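Local coordinates for Spermidine/putrescine ABC transporter, periplasmic binding protein (Treponema pallidum, PDB 2V84) that probably serves as a periplasmic receptor that binds polyamines such as spermidine and putrescine for uptake by an ABC transporter, at residues A[35-44]-A[278-288]; A[104-112]-A[295-303]. All blocks are in the same frame, centred on the assembly; numbering follows the deposited sequence. Where two conformers were deposited one is given.

Contact 1: A[35-44]-A[278-288]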
loop_
_atom_site.group_PDB
_atom_site.type_symbol
_atom_site.label_atom_id
_atom_site.label_comp_id
_atom_site.label_asym_id
_atom_site.label_seq_id
_atom_site.Cartn_x
_atom_site.Cartn_y
_atom_site.Cartn_z
ATOM N N TYR A 35 -5.530 9.643 1.836
ATOM C CA TYR A 35 -4.092 9.279 1.966
ATOM C C TYR A 35 -3.155 10.453 2.297
ATOM O O TYR A 35 -2.226 10.319 3.109
ATOM C CB TYR A 35 -3.623 8.551 0.708
ATOM C CG TYR A 35 -2.435 7.641 0.898
ATOM C CD1 TYR A 35 -2.086 7.157 2.160
ATOM C CD2 TYR A 35 -1.671 7.257 -0.196
ATOM C CE1 TYR A 35 -0.982 6.303 2.323
ATOM C CE2 TYR A 35 -0.580 6.425 -0.057
ATOM C CZ TYR A 35 -0.233 5.948 1.192
ATOM O OH TYR A 35 0.828 5.091 1.299
ATOM N N THR A 36 -3.425 11.611 1.699
ATOM C CA THR A 36 -2.873 12.869 2.187
ATOM C C THR A 36 -3.838 13.514 3.213
ATOM O O THR A 36 -4.916 13.990 2.838
ATOM C CB THR A 36 -2.565 13.850 1.034
ATOM O OG1 THR A 36 -1.883 13.167 -0.024
ATOM C CG2 THR A 36 -1.699 14.969 1.534
ATOM N N PRO A 37 -3.462 13.512 4.511
ATOM C CA PRO A 37 -4.319 14.050 5.571
ATOM C C PRO A 37 -4.662 15.521 5.329
ATOM O O PRO A 37 -3.750 16.364 5.247
ATOM C CB PRO A 37 -3.442 13.930 6.820
ATOM C CG PRO A 37 -2.480 12.842 6.504
ATOM C CD PRO A 37 -2.188 13.008 5.052
ATOM N N THR A 38 -5.960 15.824 5.228
ATOM C CA THR A 38 -6.424 17.186 4.936
ATOM C C THR A 38 -5.761 18.216 5.840
ATOM O O THR A 38 -5.550 19.354 5.424
ATOM C CB THR A 38 -7.957 17.336 5.062
ATOM O OG1 THR A 38 -8.380 16.767 6.302
ATOM C CG2 THR A 38 -8.681 16.646 3.913
ATOM N N SER A 39 -5.423 17.805 7.063
ATOM C CA SER A 39 -4.758 18.677 8.024
ATOM C C SER A 39 -3.420 19.179 7.501
ATOM O O SER A 39 -3.043 20.322 7.747
ATOM C CB SER A 39 -4.553 17.963 9.353
ATOM O OG SER A 39 -3.753 16.809 9.179
ATOM N N LEU A 40 -2.708 18.311 6.786
ATOM C CA LEU A 40 -1.445 18.661 6.160
ATOM C C LEU A 40 -1.649 19.525 4.914
ATOM O O LEU A 40 -0.854 20.442 4.637
ATOM C CB LEU A 40 -0.666 17.380 5.824
ATOM C CG LEU A 40 0.022 16.733 7.024
ATOM C CD1 LEU A 40 0.561 15.340 6.703
ATOM C CD2 LEU A 40 1.128 17.634 7.577
ATOM N N ILE A 41 -2.713 19.243 4.167
ATOM C CA ILE A 41 -3.071 20.059 3.005
ATOM C C ILE A 41 -3.385 21.515 3.388
ATOM O O ILE A 41 -2.870 22.441 2.761
ATOM C CB ILE A 41 -4.219 19.424 2.191
ATOM C CG1 ILE A 41 -3.671 18.279 1.336
ATOM C CG2 ILE A 41 -4.953 20.480 1.323
ATOM C CD1 ILE A 41 -4.720 17.312 0.887
ATOM N N LYS A 42 -4.207 21.704 4.422
ATOM C CA LYS A 42 -4.520 23.033 4.952
ATOM C C LYS A 42 -3.252 23.801 5.322
ATOM O O LYS A 42 -3.156 24.997 5.064
ATOM C CB LYS A 42 -5.427 22.956 6.206
ATOM C CG LYS A 42 -6.534 21.886 6.211
ATOM C CD LYS A 42 -7.958 22.486 6.222
ATOM C CE LYS A 42 -8.612 22.463 4.827
ATOM N NZ LYS A 42 -7.621 22.648 3.692
ATOM N N LYS A 43 -2.290 23.111 5.931
ATOM C CA LYS A 43 -1.041 23.725 6.378
ATOM C C LYS A 43 -0.193 24.197 5.219
ATOM O O LYS A 43 0.378 25.278 5.274
ATOM C CB LYS A 43 -0.243 22.774 7.276
ATOM C CG LYS A 43 -0.691 22.806 8.719
ATOM C CD LYS A 43 -0.281 21.573 9.493
ATOM C CE LYS A 43 -1.157 21.434 10.729
ATOM N NZ LYS A 43 -0.468 20.744 11.847
ATOM N N PHE A 44 -0.109 23.376 4.175
ATOM C CA PHE A 44 0.619 23.730 2.956
ATOM C C PHE A 44 -0.066 24.914 2.292
ATOM O O PHE A 44 0.597 25.805 1.761
ATOM C CB PHE A 44 0.656 22.527 2.009
ATOM C CG PHE A 44 1.386 22.776 0.716
ATOM C CD1 PHE A 44 2.775 22.734 0.666
ATOM C CD2 PHE A 44 0.682 23.018 -0.461
ATOM C CE1 PHE A 44 3.455 22.937 -0.525
ATOM C CE2 PHE A 44 1.371 23.233 -1.669
ATOM C CZ PHE A 44 2.763 23.187 -1.688
ATOM N N PHE A 278 7.616 19.594 1.599
ATOM C CA PHE A 278 6.793 19.892 2.782
ATOM C C PHE A 278 6.377 18.593 3.501
ATOM O O PHE A 278 6.482 18.467 4.723
ATOM C CB PHE A 278 5.564 20.699 2.330
ATOM C CG PHE A 278 4.512 20.906 3.394
ATOM C CD1 PHE A 278 3.481 19.971 3.575
ATOM C CD2 PHE A 278 4.500 22.070 4.160
ATOM C CE1 PHE A 278 2.479 20.180 4.550
ATOM C CE2 PHE A 278 3.500 22.289 5.133
ATOM C CZ PHE A 278 2.497 21.344 5.320
ATOM N N PHE A 279 5.929 17.624 2.726
ATOM C CA PHE A 279 5.415 16.361 3.270
ATOM C C PHE A 279 6.507 15.602 4.023
ATOM O O PHE A 279 6.251 14.935 5.032
ATOM C CB PHE A 279 4.860 15.543 2.109
ATOM C CG PHE A 279 4.026 14.376 2.519
ATOM C CD1 PHE A 279 2.684 14.547 2.877
ATOM C CD2 PHE A 279 4.572 13.095 2.511
ATOM C CE1 PHE A 279 1.903 13.437 3.249
ATOM C CE2 PHE A 279 3.796 11.983 2.864
ATOM C CZ PHE A 279 2.460 12.168 3.243
ATOM N N LEU A 280 7.740 15.729 3.525
ATOM C CA LEU A 280 8.901 15.081 4.135
ATOM C C LEU A 280 9.562 15.882 5.270
ATOM O O LEU A 280 10.571 15.441 5.811
ATOM C CB LEU A 280 9.952 14.726 3.082
ATOM C CG LEU A 280 9.572 13.636 2.062
ATOM C CD1 LEU A 280 10.697 13.486 1.048
ATOM C CD2 LEU A 280 9.237 12.310 2.714
ATOM N N GLU A 281 9.011 17.045 5.611
ATOM C CA GLU A 281 9.407 17.731 6.841
ATOM C C GLU A 281 9.049 16.812 8.012
ATOM O O GLU A 281 7.940 16.307 8.049
ATOM C CB GLU A 281 8.686 19.070 6.969
ATOM C CG GLU A 281 9.458 20.119 7.745
ATOM C CD GLU A 281 10.714 20.609 7.035
ATOM O OE1 GLU A 281 10.590 21.302 5.984
ATOM O OE2 GLU A 281 11.825 20.333 7.557
ATOM N N PRO A 282 9.992 16.580 8.946
ATOM C CA PRO A 282 9.876 15.583 10.027
ATOM C C PRO A 282 8.575 15.614 10.821
ATOM O O PRO A 282 7.972 14.559 11.050
ATOM C CB PRO A 282 11.053 15.938 10.931
ATOM C CG PRO A 282 12.069 16.436 9.971
ATOM C CD PRO A 282 11.292 17.269 9.012
ATOM N N ALA A 283 8.160 16.812 11.246
ATOM C CA ALA A 283 6.917 16.966 12.002
ATOM C C ALA A 283 5.679 16.707 11.158
ATOM O O ALA A 283 4.680 16.165 11.655
ATOM C CB ALA A 283 6.842 18.349 12.647
ATOM N N HIS A 284 5.757 17.088 9.883
ATOM C CA HIS A 284 4.653 16.944 8.941
ATOM C C HIS A 284 4.524 15.520 8.419
ATOM O O HIS A 284 3.416 15.056 8.139
ATOM C CB HIS A 284 4.817 17.935 7.794
ATOM C CG HIS A 284 4.664 19.363 8.219
ATOM N ND1 HIS A 284 5.711 20.107 8.721
ATOM C CD2 HIS A 284 3.581 20.173 8.245
ATOM C CE1 HIS A 284 5.283 21.321 9.018
ATOM N NE2 HIS A 284 3.996 21.389 8.732
ATOM N N TYR A 285 5.661 14.839 8.285
ATOM C CA TYR A 285 5.671 13.408 7.997
ATOM C C TYR A 285 5.160 12.606 9.188
ATOM O O TYR A 285 4.364 11.677 9.024
ATOM C CB TYR A 285 7.043 12.896 7.559
ATOM C CG TYR A 285 6.885 11.567 6.857
ATOM C CD1 TYR A 285 6.381 11.506 5.558
ATOM C CD2 TYR A 285 7.195 10.379 7.500
ATOM C CE1 TYR A 285 6.211 10.306 4.908
ATOM C CE2 TYR A 285 7.021 9.157 6.864
ATOM C CZ TYR A 285 6.517 9.128 5.576
ATOM O OH TYR A 285 6.335 7.926 4.932
ATOM N N ALA A 286 5.582 12.989 10.388
ATOM C CA ALA A 286 5.093 12.334 11.597
ATOM C C ALA A 286 3.585 12.510 11.757
ATOM O O ALA A 286 2.907 11.576 12.150
ATOM C CB ALA A 286 5.819 12.822 12.804
ATOM N N GLU A 287 3.062 13.694 11.434
ATOM C CA GLU A 287 1.609 13.914 11.449
ATOM C C GLU A 287 0.876 13.016 10.447
ATOM O O GLU A 287 -0.239 12.542 10.720
ATOM C CB GLU A 287 1.267 15.400 11.232
ATOM C CG GLU A 287 -0.227 15.697 11.031
ATOM C CD GLU A 287 -0.513 17.171 10.801
ATOM O OE1 GLU A 287 0.223 18.003 11.349
ATOM O OE2 GLU A 287 -1.474 17.507 10.079
ATOM N N PHE A 288 1.508 12.773 9.297
ATOM C CA PHE A 288 1.002 11.822 8.314
ATOM C C PHE A 288 0.936 10.410 8.903
ATOM O O PHE A 288 -0.100 9.745 8.816
ATOM C CB PHE A 288 1.866 11.838 7.045
ATOM C CG PHE A 288 1.696 10.607 6.177
ATOM C CD1 PHE A 288 0.478 10.323 5.556
ATOM C CD2 PHE A 288 2.758 9.731 5.986
ATOM C CE1 PHE A 288 0.320 9.196 4.777
ATOM C CE2 PHE A 288 2.605 8.588 5.195
ATOM C CZ PHE A 288 1.384 8.323 4.593
#
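Glu-287 meets two residues of the facing helix at once, an instructive case of one carboxylate bridging successive turns. Ser-39 OG donates to Glu-287 OE2 at 2.5 Å, meeting the lone pair that OE2 turns away from the other carboxylate oxygen (anti), while Lys-43 NZ forms a salt bridge with Glu-287 OE1 at 2.9 Å from the syn side. Each oxygen is gripped separately, which should restrain rotation of the carboxylate.

Apolar packing lies alongside. Leu-40 fits as a knob into a hole formed by Phe-278, Phe-279, His-284 and Glu-287, and its CD1 comes 3.8 Å from Phe-288 CB.

Aromatic contacts flank this knob. Phe-44 turns its ring edge to the face of Phe-278, planes at 72°, and sets its CB over the centre of that ring. Phe-288 points its edge, more offset, at the face of Tyr-35, whose OH bonds to Asp-258 and whose side chain lies about 4 Å from a bound MES molecule that may mark a pocket.

The segments 38-44 and 282-288 of helices 38-48 and 282-292 run roughly antiparallel, 152° between their directions. Ile-41 turns from this interface to strand 51-57, and Phe-44 also touches Leu-27 of strand 26-32, placing helix 38-48 against the parallel sheet.

Contact 2: A[104-112]-A[295-303]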
loop_
_atom_site.group_PDB
_atom_site.type_symbol
_atom_site.label_atom_id
_atom_site.label_comp_id
_atom_site.label_asym_id
_atom_site.label_seq_id
_atom_site.Cartn_x
_atom_site.Cartn_y
_atom_site.Cartn_z
ATOM N N VAL A 104 14.567 15.113 0.993
ATOM C CA VAL A 104 14.845 13.785 0.433
ATOM C C VAL A 104 16.003 13.134 1.229
ATOM O O VAL A 104 16.167 11.905 1.233
ATOM C CB VAL A 104 15.032 13.942 -1.120
ATOM C CG1 VAL A 104 16.502 13.989 -1.598
ATOM C CG2 VAL A 104 14.107 13.082 -1.930
ATOM N N GLN A 105 16.771 13.958 1.938
ATOM C CA GLN A 105 17.832 13.453 2.807
ATOM C C GLN A 105 17.299 12.699 4.036
ATOM O O GLN A 105 18.070 12.086 4.774
ATOM C CB GLN A 105 18.784 14.584 3.216
ATOM C CG GLN A 105 19.684 15.054 2.085
ATOM C CD GLN A 105 20.392 13.910 1.388
ATOM O OE1 GLN A 105 21.240 13.238 1.976
ATOM N NE2 GLN A 105 20.046 13.681 0.127
ATOM N N PHE A 106 15.985 12.738 4.247
ATOM C CA PHE A 106 15.379 12.007 5.368
ATOM C C PHE A 106 14.951 10.583 5.001
ATOM O O PHE A 106 14.452 9.835 5.861
ATOM C CB PHE A 106 14.190 12.781 5.915
ATOM C CG PHE A 106 14.556 14.096 6.522
ATOM C CD1 PHE A 106 15.616 14.192 7.413
ATOM C CD2 PHE A 106 13.826 15.239 6.221
ATOM C CE1 PHE A 106 15.952 15.418 7.985
ATOM C CE2 PHE A 106 14.146 16.454 6.790
ATOM C CZ PHE A 106 15.214 16.549 7.665
ATOM N N ILE A 107 15.151 10.216 3.737
ATOM C CA ILE A 107 14.755 8.895 3.241
ATOM C C ILE A 107 15.813 7.913 3.743
ATOM O O ILE A 107 17.001 8.069 3.458
ATOM C CB ILE A 107 14.527 8.873 1.683
ATOM C CG1 ILE A 107 13.336 9.757 1.253
ATOM C CG2 ILE A 107 14.247 7.468 1.156
ATOM C CD1 ILE A 107 12.026 9.401 1.919
ATOM N N LYS A 108 15.382 6.929 4.533
ATOM C CA LYS A 108 16.286 5.933 5.126
ATOM C C LYS A 108 17.125 5.248 4.057
ATOM O O LYS A 108 16.644 4.984 2.975
ATOM C CB LYS A 108 15.492 4.871 5.902
ATOM C CG LYS A 108 15.036 5.312 7.282
ATOM C CD LYS A 108 14.198 4.266 8.015
ATOM C CE LYS A 108 13.810 4.804 9.393
ATOM N NZ LYS A 108 12.972 3.917 10.260
ATOM N N GLU A 109 18.379 4.938 4.371
ATOM C CA GLU A 109 19.235 4.211 3.422
ATOM C C GLU A 109 18.644 2.846 3.025
ATOM O O GLU A 109 18.760 2.422 1.864
ATOM C CB GLU A 109 20.650 4.041 3.983
ATOM C CG GLU A 109 21.630 3.338 3.026
ATOM C CD GLU A 109 21.599 3.900 1.596
ATOM O OE1 GLU A 109 21.709 5.138 1.421
ATOM O OE2 GLU A 109 21.464 3.094 0.644
ATOM N N SER A 110 17.993 2.183 3.987
ATOM C CA SER A 110 17.465 0.840 3.782
ATOM C C SER A 110 16.357 0.852 2.749
ATOM O O SER A 110 16.191 -0.110 1.995
ATOM C CB SER A 110 16.961 0.248 5.097
ATOM O OG SER A 110 16.087 1.145 5.750
ATOM N N VAL A 111 15.622 1.960 2.694
ATOM C CA VAL A 111 14.576 2.124 1.702
ATOM C C VAL A 111 15.178 2.388 0.325
ATOM O O VAL A 111 14.721 1.813 -0.671
ATOM C CB VAL A 111 13.582 3.235 2.097
ATOM C CG1 VAL A 111 12.631 3.539 0.952
ATOM C CG2 VAL A 111 12.804 2.805 3.322
ATOM N N ARG A 112 16.186 3.260 0.274
ATOM C CA ARG A 112 16.892 3.567 -0.977
ATOM C C ARG A 112 17.345 2.286 -1.683
ATOM O O ARG A 112 17.216 2.164 -2.904
ATOM C CB ARG A 112 18.098 4.497 -0.728
ATOM C CG ARG A 112 17.744 5.841 -0.097
ATOM C CD ARG A 112 18.946 6.790 -0.048
ATOM N NE ARG A 112 18.524 8.150 -0.398
ATOM C CZ ARG A 112 18.504 9.190 0.435
ATOM N NH1 ARG A 112 18.923 9.058 1.692
ATOM N NH2 ARG A 112 18.086 10.376 0.000
ATOM N N PRO A 295 4.208 3.137 11.251
ATOM C CA PRO A 295 5.567 3.337 11.748
ATOM C C PRO A 295 6.367 4.123 10.729
ATOM O O PRO A 295 5.965 4.221 9.573
ATOM C CB PRO A 295 6.106 1.912 11.843
ATOM C CG PRO A 295 5.422 1.208 10.692
ATOM C CD PRO A 295 4.043 1.801 10.630
ATOM N N SER A 296 7.491 4.688 11.149
ATOM C CA SER A 296 8.296 5.467 10.236
ATOM C C SER A 296 9.199 4.543 9.421
ATOM O O SER A 296 10.398 4.458 9.658
ATOM C CB SER A 296 9.112 6.533 10.992
ATOM O OG SER A 296 9.659 7.499 10.102
ATOM N N THR A 297 8.610 3.858 8.451
ATOM C CA THR A 297 9.351 2.931 7.583
ATOM C C THR A 297 10.363 3.590 6.647
ATOM O O THR A 297 11.374 2.980 6.321
ATOM C CB THR A 297 8.390 2.064 6.755
ATOM O OG1 THR A 297 7.432 2.912 6.114
ATOM C CG2 THR A 297 7.660 1.101 7.664
ATOM N N ILE A 298 10.106 4.835 6.215
ATOM C CA ILE A 298 10.975 5.451 5.197
ATOM C C ILE A 298 11.784 6.647 5.679
ATOM O O ILE A 298 12.704 7.091 4.990
ATOM C CB ILE A 298 10.197 5.907 3.899
ATOM C CG1 ILE A 298 9.358 7.171 4.148
ATOM C CG2 ILE A 298 9.360 4.771 3.324
ATOM C CD1 ILE A 298 8.834 7.814 2.885
ATOM N N HIS A 299 11.437 7.167 6.849
ATOM C CA HIS A 299 11.869 8.509 7.251
ATOM C C HIS A 299 12.729 8.409 8.489
ATOM O O HIS A 299 12.288 7.873 9.527
ATOM C CB HIS A 299 10.633 9.379 7.530
ATOM C CG HIS A 299 10.895 10.856 7.505
ATOM N ND1 HIS A 299 11.554 11.520 8.522
ATOM C CD2 HIS A 299 10.545 11.810 6.603
ATOM C CE1 HIS A 299 11.611 12.808 8.242
ATOM N NE2 HIS A 299 11.008 13.010 7.083
ATOM N N ARG A 300 13.948 8.934 8.411
ATOM C CA ARG A 300 14.864 8.767 9.549
ATOM C C ARG A 300 14.684 9.688 10.746
ATOM O O ARG A 300 15.282 9.447 11.787
ATOM C CB ARG A 300 16.334 8.560 9.139
ATOM C CG ARG A 300 16.802 9.266 7.925
ATOM C CD ARG A 300 18.267 8.980 7.690
ATOM N NE ARG A 300 18.974 10.209 7.341
ATOM C CZ ARG A 300 19.641 10.970 8.200
ATOM N NH1 ARG A 300 19.723 10.631 9.479
ATOM N NH2 ARG A 300 20.233 12.074 7.776
ATOM N N GLU A 301 13.819 10.693 10.627
ATOM C CA GLU A 301 13.569 11.619 11.727
ATOM C C GLU A 301 12.182 11.454 12.320
ATOM O O GLU A 301 12.004 11.637 13.523
ATOM C CB GLU A 301 13.740 13.071 11.261
ATOM C CG GLU A 301 15.145 13.416 10.795
ATOM C CD GLU A 301 16.165 13.238 11.881
ATOM O OE1 GLU A 301 16.136 14.053 12.834
ATOM O OE2 GLU A 301 16.992 12.295 11.783
ATOM N N ALA A 302 11.213 11.080 11.485
ATOM C CA ALA A 302 9.808 11.242 11.840
ATOM C C ALA A 302 9.323 10.524 13.105
ATOM O O ALA A 302 8.427 11.024 13.785
ATOM C CB ALA A 302 8.923 10.939 10.665
ATOM N N ALA A 303 9.900 9.369 13.430
ATOM C CA ALA A 303 9.483 8.618 14.620
ATOM C C ALA A 303 9.636 9.409 15.936
ATOM O O ALA A 303 8.837 9.239 16.863
ATOM C CB ALA A 303 10.210 7.278 14.693
HETATM O O HOH W 1 21.145 13.041 5.472
#
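Arg-300 N donates to Phe-106 O at 2.8 Å, in the carbonyl plane, and Lys-108 N to Ile-298 O at 2.7 Å, from above the carbonyl plane. These bonds lie on either side of Ile-107 and His-299, the non-hydrogen-bonded pair of a single antiparallel beta bridge, an example of how loops of a periplasmic-binding-protein fold can be joined without a full sheet. Between them, the CA atoms of His-299 and Ile-107 make reciprocal CA-H...O contacts to the same two oxygens. The bridge ends as Lys-108 becomes the N-cap of helix 109-114.

The Lys-108 side chain continues the join. Fully extended beyond CG, it runs beside the backbone of 296-299 until NZ donates to Ser-296 O at 2.7 Å, with a C=O...N angle of 172°, so the ammonium lies almost in line with the carbonyl; Glu-314 supplies a second, charged partner. Ser-296 itself centres an inverse gamma turn, and its OG donates to His-299 O, tying the loop to itself.

Phe-106 lays its CB over one face of the His-299 imidazole in a CH-pi contact, while the two rings are slid apart and barely overlap. Both imidazole nitrogens are occupied: ND1 accepts from Glu-301 N, and NE2 bonds to Leu-280 O, which together should hold the ring's orientation. CG of Glu-301 touches Phe-106 CD1 at 3.5 Å.

Apolar contacts lie at Ile-298, whose CD1 sits 3.7 Å from Ile-107 CD1 and whose CG2 meets Val-111 CG2 at 4.0 Å.

Toward the outside, Arg-300 NE makes only a weak bond to Gln-105 O, and a water bridges the same pair, accepting from Arg-300 NH2 at 2.7 Å and donating to Gln-105 O over a longer distance.

Overall arrangement
From the N terminus, the chain passes strand 26-32 and lays down residues 35-44, then reaches 104-112 before running through strand 125-137 and the helices and strands that follow. It returns at 278-288, closing contact 1 over 234 residues, and soon after at 295-303, closing contact 2 over 183. The segments alternate, so the two loops cross rather than nest. This is consistent with a two-lobed type 2 binding protein whose later chain comes back to the lobe begun by its N-terminal part. The contacts' centres are 15 Å apart, and they touch directly: Tyr-285 stacks on His-299, and Ala-286 packs against Ala-302. Helix 282-292 therefore links helix 38-48 with the loops of contact 2.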